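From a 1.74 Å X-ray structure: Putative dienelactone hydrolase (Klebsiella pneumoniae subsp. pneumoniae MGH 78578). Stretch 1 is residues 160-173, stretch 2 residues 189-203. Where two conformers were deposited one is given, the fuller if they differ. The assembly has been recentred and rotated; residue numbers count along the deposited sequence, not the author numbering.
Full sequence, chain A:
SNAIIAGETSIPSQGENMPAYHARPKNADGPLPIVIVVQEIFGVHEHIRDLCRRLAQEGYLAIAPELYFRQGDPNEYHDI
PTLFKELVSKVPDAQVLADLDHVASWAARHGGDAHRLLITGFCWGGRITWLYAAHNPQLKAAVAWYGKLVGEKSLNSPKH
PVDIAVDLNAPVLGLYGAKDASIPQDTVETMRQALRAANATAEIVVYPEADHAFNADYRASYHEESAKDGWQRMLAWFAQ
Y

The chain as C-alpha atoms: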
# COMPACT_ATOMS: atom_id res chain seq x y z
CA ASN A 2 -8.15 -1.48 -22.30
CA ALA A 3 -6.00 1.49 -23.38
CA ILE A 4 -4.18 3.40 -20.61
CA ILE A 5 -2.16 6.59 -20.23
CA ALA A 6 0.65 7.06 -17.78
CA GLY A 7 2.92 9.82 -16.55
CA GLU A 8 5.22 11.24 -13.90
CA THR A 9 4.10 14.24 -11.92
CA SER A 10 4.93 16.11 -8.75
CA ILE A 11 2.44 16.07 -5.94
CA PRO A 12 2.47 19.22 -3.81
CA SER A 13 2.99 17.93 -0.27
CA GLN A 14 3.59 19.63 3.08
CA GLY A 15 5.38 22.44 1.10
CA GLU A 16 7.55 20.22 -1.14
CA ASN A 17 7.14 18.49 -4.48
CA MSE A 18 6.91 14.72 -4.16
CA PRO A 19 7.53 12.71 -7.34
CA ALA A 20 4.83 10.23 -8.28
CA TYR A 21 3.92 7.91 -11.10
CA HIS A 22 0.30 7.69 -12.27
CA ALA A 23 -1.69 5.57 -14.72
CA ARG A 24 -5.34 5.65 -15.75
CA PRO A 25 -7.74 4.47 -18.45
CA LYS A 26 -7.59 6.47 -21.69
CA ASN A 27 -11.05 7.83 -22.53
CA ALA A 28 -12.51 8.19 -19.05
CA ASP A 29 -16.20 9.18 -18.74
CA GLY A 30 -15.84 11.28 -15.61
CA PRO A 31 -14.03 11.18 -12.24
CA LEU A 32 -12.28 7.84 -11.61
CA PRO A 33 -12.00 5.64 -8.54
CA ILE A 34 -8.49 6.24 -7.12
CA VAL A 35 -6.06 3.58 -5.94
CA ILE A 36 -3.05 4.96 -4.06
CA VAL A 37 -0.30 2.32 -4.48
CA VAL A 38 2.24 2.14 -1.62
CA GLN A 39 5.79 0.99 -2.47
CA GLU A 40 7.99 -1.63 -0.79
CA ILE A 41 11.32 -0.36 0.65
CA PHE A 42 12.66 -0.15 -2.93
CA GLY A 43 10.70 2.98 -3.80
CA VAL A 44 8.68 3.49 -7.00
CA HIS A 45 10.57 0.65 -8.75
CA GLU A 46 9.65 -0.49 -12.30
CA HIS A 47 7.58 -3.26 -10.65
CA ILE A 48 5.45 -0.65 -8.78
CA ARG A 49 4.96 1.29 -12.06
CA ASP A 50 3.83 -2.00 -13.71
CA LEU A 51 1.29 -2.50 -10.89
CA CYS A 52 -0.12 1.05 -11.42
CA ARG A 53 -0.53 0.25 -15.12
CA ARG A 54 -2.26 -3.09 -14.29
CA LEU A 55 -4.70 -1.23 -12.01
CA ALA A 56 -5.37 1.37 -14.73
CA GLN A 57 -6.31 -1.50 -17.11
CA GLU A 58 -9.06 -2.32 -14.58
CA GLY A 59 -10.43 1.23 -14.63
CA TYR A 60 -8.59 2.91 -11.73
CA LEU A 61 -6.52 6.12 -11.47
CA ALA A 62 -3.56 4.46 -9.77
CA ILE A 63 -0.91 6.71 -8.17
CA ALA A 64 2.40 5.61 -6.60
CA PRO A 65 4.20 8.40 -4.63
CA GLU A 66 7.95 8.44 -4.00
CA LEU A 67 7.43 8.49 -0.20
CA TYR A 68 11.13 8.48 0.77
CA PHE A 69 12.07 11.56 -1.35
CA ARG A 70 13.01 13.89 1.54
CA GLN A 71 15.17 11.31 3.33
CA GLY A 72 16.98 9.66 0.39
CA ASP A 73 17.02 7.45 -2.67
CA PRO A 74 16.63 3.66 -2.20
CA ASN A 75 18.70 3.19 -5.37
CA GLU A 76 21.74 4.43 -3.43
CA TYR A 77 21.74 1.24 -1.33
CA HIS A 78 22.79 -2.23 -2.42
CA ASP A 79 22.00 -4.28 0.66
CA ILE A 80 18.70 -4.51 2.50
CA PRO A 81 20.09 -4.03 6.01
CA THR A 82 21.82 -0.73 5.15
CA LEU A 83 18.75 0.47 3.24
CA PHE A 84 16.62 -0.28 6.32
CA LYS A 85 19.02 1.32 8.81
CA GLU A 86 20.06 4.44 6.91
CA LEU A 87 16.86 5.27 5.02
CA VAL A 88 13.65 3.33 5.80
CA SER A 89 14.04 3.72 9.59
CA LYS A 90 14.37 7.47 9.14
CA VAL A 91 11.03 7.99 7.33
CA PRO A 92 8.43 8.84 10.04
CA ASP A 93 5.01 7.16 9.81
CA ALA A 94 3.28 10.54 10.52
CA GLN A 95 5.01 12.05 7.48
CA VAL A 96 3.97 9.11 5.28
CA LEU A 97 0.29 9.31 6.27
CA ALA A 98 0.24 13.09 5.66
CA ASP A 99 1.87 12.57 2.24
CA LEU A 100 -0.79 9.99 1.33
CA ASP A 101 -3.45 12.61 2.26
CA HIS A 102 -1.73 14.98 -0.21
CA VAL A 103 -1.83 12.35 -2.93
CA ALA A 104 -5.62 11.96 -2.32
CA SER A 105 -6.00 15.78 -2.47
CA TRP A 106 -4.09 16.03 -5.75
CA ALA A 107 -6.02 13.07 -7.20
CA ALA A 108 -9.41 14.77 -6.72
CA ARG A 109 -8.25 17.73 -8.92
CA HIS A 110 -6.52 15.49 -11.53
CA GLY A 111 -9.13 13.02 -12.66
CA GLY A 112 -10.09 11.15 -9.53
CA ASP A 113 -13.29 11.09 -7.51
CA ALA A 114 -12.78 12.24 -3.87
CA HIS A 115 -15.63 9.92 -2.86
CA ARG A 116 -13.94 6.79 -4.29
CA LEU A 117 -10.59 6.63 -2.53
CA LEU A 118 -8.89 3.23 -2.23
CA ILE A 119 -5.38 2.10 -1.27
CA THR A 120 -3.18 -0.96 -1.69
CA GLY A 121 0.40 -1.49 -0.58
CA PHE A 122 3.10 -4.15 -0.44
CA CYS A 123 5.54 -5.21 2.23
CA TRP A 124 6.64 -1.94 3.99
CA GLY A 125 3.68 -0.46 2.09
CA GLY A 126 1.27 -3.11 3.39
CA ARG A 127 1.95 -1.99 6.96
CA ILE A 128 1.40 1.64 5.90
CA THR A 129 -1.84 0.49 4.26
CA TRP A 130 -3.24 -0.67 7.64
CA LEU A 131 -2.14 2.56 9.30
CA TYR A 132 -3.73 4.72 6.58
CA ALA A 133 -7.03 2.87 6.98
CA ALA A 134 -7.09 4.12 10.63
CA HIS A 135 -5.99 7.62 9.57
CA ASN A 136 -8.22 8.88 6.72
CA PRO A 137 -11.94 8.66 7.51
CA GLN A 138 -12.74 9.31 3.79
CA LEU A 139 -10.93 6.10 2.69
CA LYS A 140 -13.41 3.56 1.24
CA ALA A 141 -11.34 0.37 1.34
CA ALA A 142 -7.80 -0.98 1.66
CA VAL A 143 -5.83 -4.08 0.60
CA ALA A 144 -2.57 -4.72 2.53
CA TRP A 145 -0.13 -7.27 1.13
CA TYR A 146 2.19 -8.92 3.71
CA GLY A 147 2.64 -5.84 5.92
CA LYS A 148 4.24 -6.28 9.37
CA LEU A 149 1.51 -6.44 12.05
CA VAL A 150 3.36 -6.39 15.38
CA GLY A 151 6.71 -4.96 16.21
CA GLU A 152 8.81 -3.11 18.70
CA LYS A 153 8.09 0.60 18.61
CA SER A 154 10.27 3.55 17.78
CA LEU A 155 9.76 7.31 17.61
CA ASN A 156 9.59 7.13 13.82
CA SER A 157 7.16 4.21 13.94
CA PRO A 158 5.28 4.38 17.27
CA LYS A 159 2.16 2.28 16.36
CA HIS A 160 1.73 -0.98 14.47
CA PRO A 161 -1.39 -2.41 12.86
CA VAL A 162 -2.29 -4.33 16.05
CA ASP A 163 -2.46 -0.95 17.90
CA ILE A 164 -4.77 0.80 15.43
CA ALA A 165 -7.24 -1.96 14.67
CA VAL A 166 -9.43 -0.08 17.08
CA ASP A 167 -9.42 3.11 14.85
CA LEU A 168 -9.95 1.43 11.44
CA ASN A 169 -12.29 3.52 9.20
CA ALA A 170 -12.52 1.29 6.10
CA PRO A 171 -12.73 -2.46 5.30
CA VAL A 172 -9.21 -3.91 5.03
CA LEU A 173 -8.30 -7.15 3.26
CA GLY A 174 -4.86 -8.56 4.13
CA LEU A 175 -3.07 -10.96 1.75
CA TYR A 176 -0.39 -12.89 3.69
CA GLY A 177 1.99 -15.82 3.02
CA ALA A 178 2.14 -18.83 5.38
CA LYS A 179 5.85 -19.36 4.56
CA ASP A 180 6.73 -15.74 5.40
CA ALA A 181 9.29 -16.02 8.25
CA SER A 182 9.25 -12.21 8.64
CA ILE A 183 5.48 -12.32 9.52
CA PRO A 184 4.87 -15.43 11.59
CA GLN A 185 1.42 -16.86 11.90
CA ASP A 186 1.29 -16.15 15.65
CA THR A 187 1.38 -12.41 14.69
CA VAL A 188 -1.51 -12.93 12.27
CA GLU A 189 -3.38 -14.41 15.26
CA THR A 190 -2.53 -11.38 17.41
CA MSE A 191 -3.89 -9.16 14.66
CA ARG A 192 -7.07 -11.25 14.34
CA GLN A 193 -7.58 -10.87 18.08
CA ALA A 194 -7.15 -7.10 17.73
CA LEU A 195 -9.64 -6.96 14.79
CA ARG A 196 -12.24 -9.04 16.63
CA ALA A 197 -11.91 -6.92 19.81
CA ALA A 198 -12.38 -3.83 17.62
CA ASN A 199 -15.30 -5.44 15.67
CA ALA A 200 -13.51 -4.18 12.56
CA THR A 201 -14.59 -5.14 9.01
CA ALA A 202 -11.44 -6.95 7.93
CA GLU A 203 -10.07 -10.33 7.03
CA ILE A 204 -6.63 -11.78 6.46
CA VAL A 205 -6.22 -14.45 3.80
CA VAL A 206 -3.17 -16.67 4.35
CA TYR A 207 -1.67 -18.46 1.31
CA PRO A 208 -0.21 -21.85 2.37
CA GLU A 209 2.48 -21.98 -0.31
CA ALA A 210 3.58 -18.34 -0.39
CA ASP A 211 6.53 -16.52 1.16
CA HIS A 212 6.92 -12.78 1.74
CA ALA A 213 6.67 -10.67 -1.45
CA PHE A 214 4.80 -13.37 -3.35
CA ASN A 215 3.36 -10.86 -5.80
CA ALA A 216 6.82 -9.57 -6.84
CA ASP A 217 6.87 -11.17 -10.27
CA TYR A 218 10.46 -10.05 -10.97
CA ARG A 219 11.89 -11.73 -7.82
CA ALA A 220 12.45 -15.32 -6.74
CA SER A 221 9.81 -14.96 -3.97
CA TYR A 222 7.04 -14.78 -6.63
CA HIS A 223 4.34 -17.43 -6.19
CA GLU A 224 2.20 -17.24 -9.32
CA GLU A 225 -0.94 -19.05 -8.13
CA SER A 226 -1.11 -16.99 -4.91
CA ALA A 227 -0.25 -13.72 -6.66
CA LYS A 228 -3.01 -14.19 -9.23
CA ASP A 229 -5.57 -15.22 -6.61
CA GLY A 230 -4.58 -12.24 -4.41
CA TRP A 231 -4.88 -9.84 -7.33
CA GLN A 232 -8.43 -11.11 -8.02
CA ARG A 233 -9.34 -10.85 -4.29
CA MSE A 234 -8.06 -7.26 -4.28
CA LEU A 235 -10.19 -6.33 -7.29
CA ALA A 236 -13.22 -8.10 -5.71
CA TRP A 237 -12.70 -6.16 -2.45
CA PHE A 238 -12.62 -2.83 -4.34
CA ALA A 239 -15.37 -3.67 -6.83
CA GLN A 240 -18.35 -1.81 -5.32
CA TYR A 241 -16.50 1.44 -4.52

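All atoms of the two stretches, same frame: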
# COMPACT_ATOMS: atom_id res chain seq x y z
N HIS A 160 1.81 0.06 15.51
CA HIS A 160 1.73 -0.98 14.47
C HIS A 160 0.27 -1.34 14.23
O HIS A 160 -0.61 -0.88 14.97
CB HIS A 160 2.54 -2.19 14.94
CG HIS A 160 4.01 -1.92 14.95
ND1 HIS A 160 4.70 -1.53 13.82
CD2 HIS A 160 4.91 -1.91 15.97
CE1 HIS A 160 5.97 -1.33 14.13
NE2 HIS A 160 6.12 -1.56 15.43
N PRO A 161 -0.01 -2.10 13.17
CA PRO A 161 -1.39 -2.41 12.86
C PRO A 161 -2.18 -2.96 14.06
O PRO A 161 -3.36 -2.61 14.22
CB PRO A 161 -1.29 -3.39 11.66
CG PRO A 161 -0.02 -2.87 10.93
CD PRO A 161 0.92 -2.52 12.08
N VAL A 162 -1.54 -3.77 14.91
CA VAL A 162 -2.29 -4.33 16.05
C VAL A 162 -2.83 -3.21 16.92
O VAL A 162 -3.92 -3.33 17.45
CB VAL A 162 -1.47 -5.31 16.93
CG1 VAL A 162 -1.30 -6.67 16.22
CG2 VAL A 162 -0.16 -4.69 17.34
N ASP A 163 -2.08 -2.10 17.01
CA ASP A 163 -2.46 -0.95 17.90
C ASP A 163 -3.61 -0.09 17.38
O ASP A 163 -4.30 0.61 18.14
CB ASP A 163 -1.25 -0.01 18.10
CG ASP A 163 -0.10 -0.70 18.72
OD1 ASP A 163 -0.27 -1.35 19.80
OD2 ASP A 163 1.00 -0.64 18.15
N ILE A 164 -3.81 -0.12 16.05
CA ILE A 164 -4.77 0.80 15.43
C ILE A 164 -6.00 0.12 14.93
O ILE A 164 -6.89 0.78 14.42
CB ILE A 164 -4.11 1.69 14.32
CG1 ILE A 164 -3.33 0.88 13.28
CG2 ILE A 164 -3.14 2.62 14.99
CD1 ILE A 164 -4.18 0.08 12.29
N ALA A 165 -6.07 -1.20 15.12
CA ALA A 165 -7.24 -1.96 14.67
C ALA A 165 -8.50 -1.27 15.22
O ALA A 165 -9.54 -1.13 14.57
CB ALA A 165 -7.14 -3.45 15.14
N VAL A 166 -8.37 -0.79 16.45
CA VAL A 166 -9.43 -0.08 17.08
C VAL A 166 -9.96 1.18 16.35
O VAL A 166 -11.12 1.55 16.52
CB VAL A 166 -9.01 0.24 18.58
CG1 VAL A 166 -7.61 0.90 18.65
CG2 VAL A 166 -10.08 1.06 19.27
N ASP A 167 -9.12 1.82 15.52
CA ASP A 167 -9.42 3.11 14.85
C ASP A 167 -9.67 2.93 13.33
O ASP A 167 -9.88 3.89 12.62
CB ASP A 167 -8.24 4.10 15.04
CG ASP A 167 -8.04 4.53 16.49
OD1 ASP A 167 -9.02 4.56 17.26
OD2 ASP A 167 -6.90 4.82 16.86
N LEU A 168 -9.68 1.69 12.87
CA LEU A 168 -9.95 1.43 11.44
C LEU A 168 -11.28 2.04 10.94
O LEU A 168 -12.34 1.92 11.60
CB LEU A 168 -9.87 -0.07 11.14
CG LEU A 168 -8.47 -0.66 11.18
CD1 LEU A 168 -8.55 -2.21 11.19
CD2 LEU A 168 -7.52 -0.11 10.01
N ASN A 169 -11.20 2.72 9.79
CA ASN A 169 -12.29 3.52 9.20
C ASN A 169 -12.93 2.84 8.00
O ASN A 169 -14.03 3.22 7.60
CB ASN A 169 -11.77 4.89 8.71
CG ASN A 169 -11.19 5.75 9.82
OD1 ASN A 169 -10.06 6.24 9.74
ND2 ASN A 169 -11.97 5.94 10.86
N ALA A 170 -12.21 1.88 7.41
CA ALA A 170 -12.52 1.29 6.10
C ALA A 170 -12.25 -0.21 6.16
O ALA A 170 -11.37 -0.64 6.95
CB ALA A 170 -11.58 1.89 5.03
N PRO A 171 -12.99 -1.02 5.36
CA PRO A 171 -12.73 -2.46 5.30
C PRO A 171 -11.34 -2.75 4.75
O PRO A 171 -10.97 -2.20 3.69
CB PRO A 171 -13.80 -2.99 4.30
CG PRO A 171 -14.83 -1.92 4.27
CD PRO A 171 -14.14 -0.63 4.51
N VAL A 172 -10.58 -3.60 5.46
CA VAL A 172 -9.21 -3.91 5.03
C VAL A 172 -9.11 -5.39 4.78
O VAL A 172 -9.49 -6.19 5.63
CB VAL A 172 -8.16 -3.57 6.12
CG1 VAL A 172 -6.79 -3.83 5.55
CG2 VAL A 172 -8.27 -2.09 6.55
N LEU A 173 -8.61 -5.73 3.60
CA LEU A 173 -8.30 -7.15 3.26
C LEU A 173 -6.79 -7.30 3.37
O LEU A 173 -6.04 -6.51 2.75
CB LEU A 173 -8.68 -7.40 1.79
CG LEU A 173 -8.15 -8.68 1.17
CD1 LEU A 173 -8.66 -9.98 1.91
CD2 LEU A 173 -8.66 -8.75 -0.30
N GLU A 189 -2.41 -14.16 14.20
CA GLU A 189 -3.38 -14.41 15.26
C GLU A 189 -3.56 -13.20 16.20
O GLU A 189 -4.69 -12.86 16.59
CB GLU A 189 -3.01 -15.68 16.07
CG GLU A 189 -3.92 -15.96 17.26
CD GLU A 189 -5.40 -16.19 16.92
OE1 GLU A 189 -5.76 -16.48 15.76
OE2 GLU A 189 -6.21 -16.12 17.87
N THR A 190 -2.45 -12.58 16.58
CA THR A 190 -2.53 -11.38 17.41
C THR A 190 -3.37 -10.32 16.70
O THR A 190 -4.21 -9.67 17.32
CB THR A 190 -1.11 -10.83 17.73
OG1 THR A 190 -0.35 -11.86 18.38
CG2 THR A 190 -1.18 -9.62 18.63
N MSE A 191 -3.14 -10.16 15.40
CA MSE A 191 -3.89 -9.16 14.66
C MSE A 191 -5.38 -9.53 14.56
O MSE A 191 -6.26 -8.65 14.72
CB MSE A 191 -3.30 -8.99 13.25
CG MSE A 191 -4.04 -7.94 12.47
SE MSE A 191 -3.72 -6.14 13.23
CE MSE A 191 -4.48 -5.07 11.82
N ARG A 192 -5.67 -10.81 14.36
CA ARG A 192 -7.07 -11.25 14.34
C ARG A 192 -7.76 -11.00 15.67
O ARG A 192 -8.93 -10.64 15.68
CB ARG A 192 -7.20 -12.73 13.94
CG ARG A 192 -6.92 -12.94 12.45
CD ARG A 192 -6.87 -14.42 12.08
NE ARG A 192 -6.88 -14.57 10.62
CZ ARG A 192 -6.36 -15.61 9.97
NH1 ARG A 192 -5.75 -16.60 10.62
NH2 ARG A 192 -6.46 -15.66 8.66
N GLN A 193 -7.04 -11.19 16.78
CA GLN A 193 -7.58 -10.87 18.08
C GLN A 193 -7.89 -9.38 18.16
O GLN A 193 -8.95 -9.01 18.69
CB GLN A 193 -6.65 -11.27 19.25
CG GLN A 193 -6.55 -12.76 19.47
CD GLN A 193 -5.66 -13.09 20.69
OE1 GLN A 193 -5.06 -12.19 21.31
NE2 GLN A 193 -5.52 -14.37 20.98
N ALA A 194 -7.00 -8.54 17.65
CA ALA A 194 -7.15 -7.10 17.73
C ALA A 194 -8.38 -6.68 16.88
O ALA A 194 -9.19 -5.86 17.31
CB ALA A 194 -5.88 -6.38 17.24
N LEU A 195 -8.51 -7.27 15.71
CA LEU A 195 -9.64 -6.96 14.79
C LEU A 195 -10.99 -7.40 15.38
O LEU A 195 -12.00 -6.67 15.30
CB LEU A 195 -9.40 -7.61 13.44
CG LEU A 195 -8.23 -7.04 12.65
CD1 LEU A 195 -7.85 -7.99 11.47
CD2 LEU A 195 -8.52 -5.59 12.18
N ARG A 196 -11.02 -8.59 15.98
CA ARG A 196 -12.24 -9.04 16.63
C ARG A 196 -12.62 -8.15 17.81
O ARG A 196 -13.81 -7.81 17.96
CB ARG A 196 -12.09 -10.48 17.10
CG ARG A 196 -12.05 -11.49 15.98
CD ARG A 196 -12.25 -12.92 16.51
NE ARG A 196 -11.09 -13.38 17.30
CZ ARG A 196 -10.07 -14.07 16.79
NH1 ARG A 196 -10.06 -14.38 15.50
NH2 ARG A 196 -9.06 -14.43 17.56
N ALA A 197 -11.63 -7.75 18.63
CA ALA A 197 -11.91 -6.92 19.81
C ALA A 197 -12.46 -5.56 19.36
O ALA A 197 -13.27 -4.94 20.07
CB ALA A 197 -10.64 -6.69 20.62
N ALA A 198 -11.97 -5.10 18.21
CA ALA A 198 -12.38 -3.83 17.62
C ALA A 198 -13.71 -3.90 16.84
O ALA A 198 -14.24 -2.83 16.45
CB ALA A 198 -11.27 -3.34 16.68
N ASN A 199 -14.27 -5.10 16.69
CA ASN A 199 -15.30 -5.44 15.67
C ASN A 199 -15.09 -4.65 14.38
O ASN A 199 -15.97 -3.90 13.93
CB ASN A 199 -16.74 -5.33 16.19
CG ASN A 199 -17.59 -6.59 15.87
OD1 ASN A 199 -17.81 -6.94 14.71
ND2 ASN A 199 -18.04 -7.27 16.91
N ALA A 200 -13.90 -4.83 13.80
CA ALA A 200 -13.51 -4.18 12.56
C ALA A 200 -14.04 -5.03 11.39
O ALA A 200 -14.24 -6.24 11.54
CB ALA A 200 -11.99 -4.04 12.50
N THR A 201 -14.33 -4.39 10.25
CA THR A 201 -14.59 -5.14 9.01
C THR A 201 -13.24 -5.40 8.34
O THR A 201 -12.63 -4.47 7.80
CB THR A 201 -15.50 -4.33 8.08
OG1 THR A 201 -16.77 -4.18 8.74
CG2 THR A 201 -15.71 -5.06 6.73
N ALA A 202 -12.76 -6.63 8.40
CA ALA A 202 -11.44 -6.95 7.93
C ALA A 202 -11.28 -8.44 7.88
O ALA A 202 -11.91 -9.18 8.66
CB ALA A 202 -10.33 -6.34 8.88
N GLU A 203 -10.42 -8.92 6.99
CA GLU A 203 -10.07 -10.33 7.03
C GLU A 203 -8.68 -10.41 6.48
O GLU A 203 -8.25 -9.55 5.71
CB GLU A 203 -11.00 -11.17 6.17
CG GLU A 203 -10.87 -10.78 4.71
CD GLU A 203 -12.03 -11.28 3.90
OE1 GLU A 203 -11.79 -11.90 2.85
OE2 GLU A 203 -13.19 -11.05 4.33
O HOH W 1 -11.46 -2.33 8.96

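Contact between residues 160-173 and 189-203 of the putative dienelactone hydrolase. The two stretches run side by side and bury 655 Å² between them; direct hydrogen bonds cross the contact only at its strand end, and the helical end is held by apolar packing.

Strands 172-173 and 202-203 pair in parallel, V172 opposite A202 (CA-CA 4.8 Å) and L173 opposite E203 (CA-CA 5.2 Å). V172 uses both its backbone polar atoms on the other stretch: V172 N donates to T201 O (3.2 Å, 153° at the hydrogen), and V172 O accepts from E203 N (3.2 Å, 149°). The two bonds therefore straddle A202, as expected of parallel pairing. CA-H...O contacts supplement them: P171 CA lies 3.2 Å from T201 O, A202 CA 3.1 Å from V172 O, and L173 CA 3.4 Å from E203 O. T201 O thus receives V172 N and the CA-H of P171, and takes a third partner in water 1, which donates to it (water O to T201 O, 2.7 Å) and also to A170 O (water O to A170 O, 2.6 Å). The two carbonyl oxygens, A170 O and T201 O, stand 4.1 Å apart, and the water satisfies both, bridging the stretches just before the strands pair.

Side chains follow the strand alternation. V172 and A202 share one face of the sheet (CB to CB 4.5 Å); L173 and E203 share the other, where L173 CD1 comes within 3.7 Å of E203 CG, with E203 OE1 3.8 Å from the same L173 CD1. Beside the strands, P171 CB rests 3.7 Å from T201 CG2.

Toward the helix, small residues permit close approach. A165 CB meets A194 CB at 3.8 Å and L195 CD2 at 3.9 Å, while A198 CB lies 3.5 Å from A165 O. That oxygen is not left without a donor: L168 N bonds to A165 O within its own stretch (3.3 Å). L168 CD1 packs against L195 CD2 (3.5 Å) and A200 CB (4.1 Å). Farther along, selenomethionine M191 reaches P161 CB with its CE (3.6 Å), and its SE lies 3.9 Å from V162 CG1. V162 CG1 also touches T190 CG2 (3.8 Å).

The helical donors and acceptors are met largely within each stretch. L195 N bonds to M191 O (2.8 Å) and A198 N to A194 O (3.0 Å). At the Schellman motif, N199, with positive phi, bonds through its N to R196 O (3.0 Å), and A200 N reaches back to L195 O (3.0 Å), turning the chain toward the strand. In the first stretch, D163 OD2 accepts H160 N (2.8 Å, 178°) while D163 N returns to H160 O (2.8 Å), closing a reciprocal pair. R196 NH2 forms a salt bridge with E189 OE2 (3.3 Å), its hydrogen bond weak; neither residue touches the other stretch.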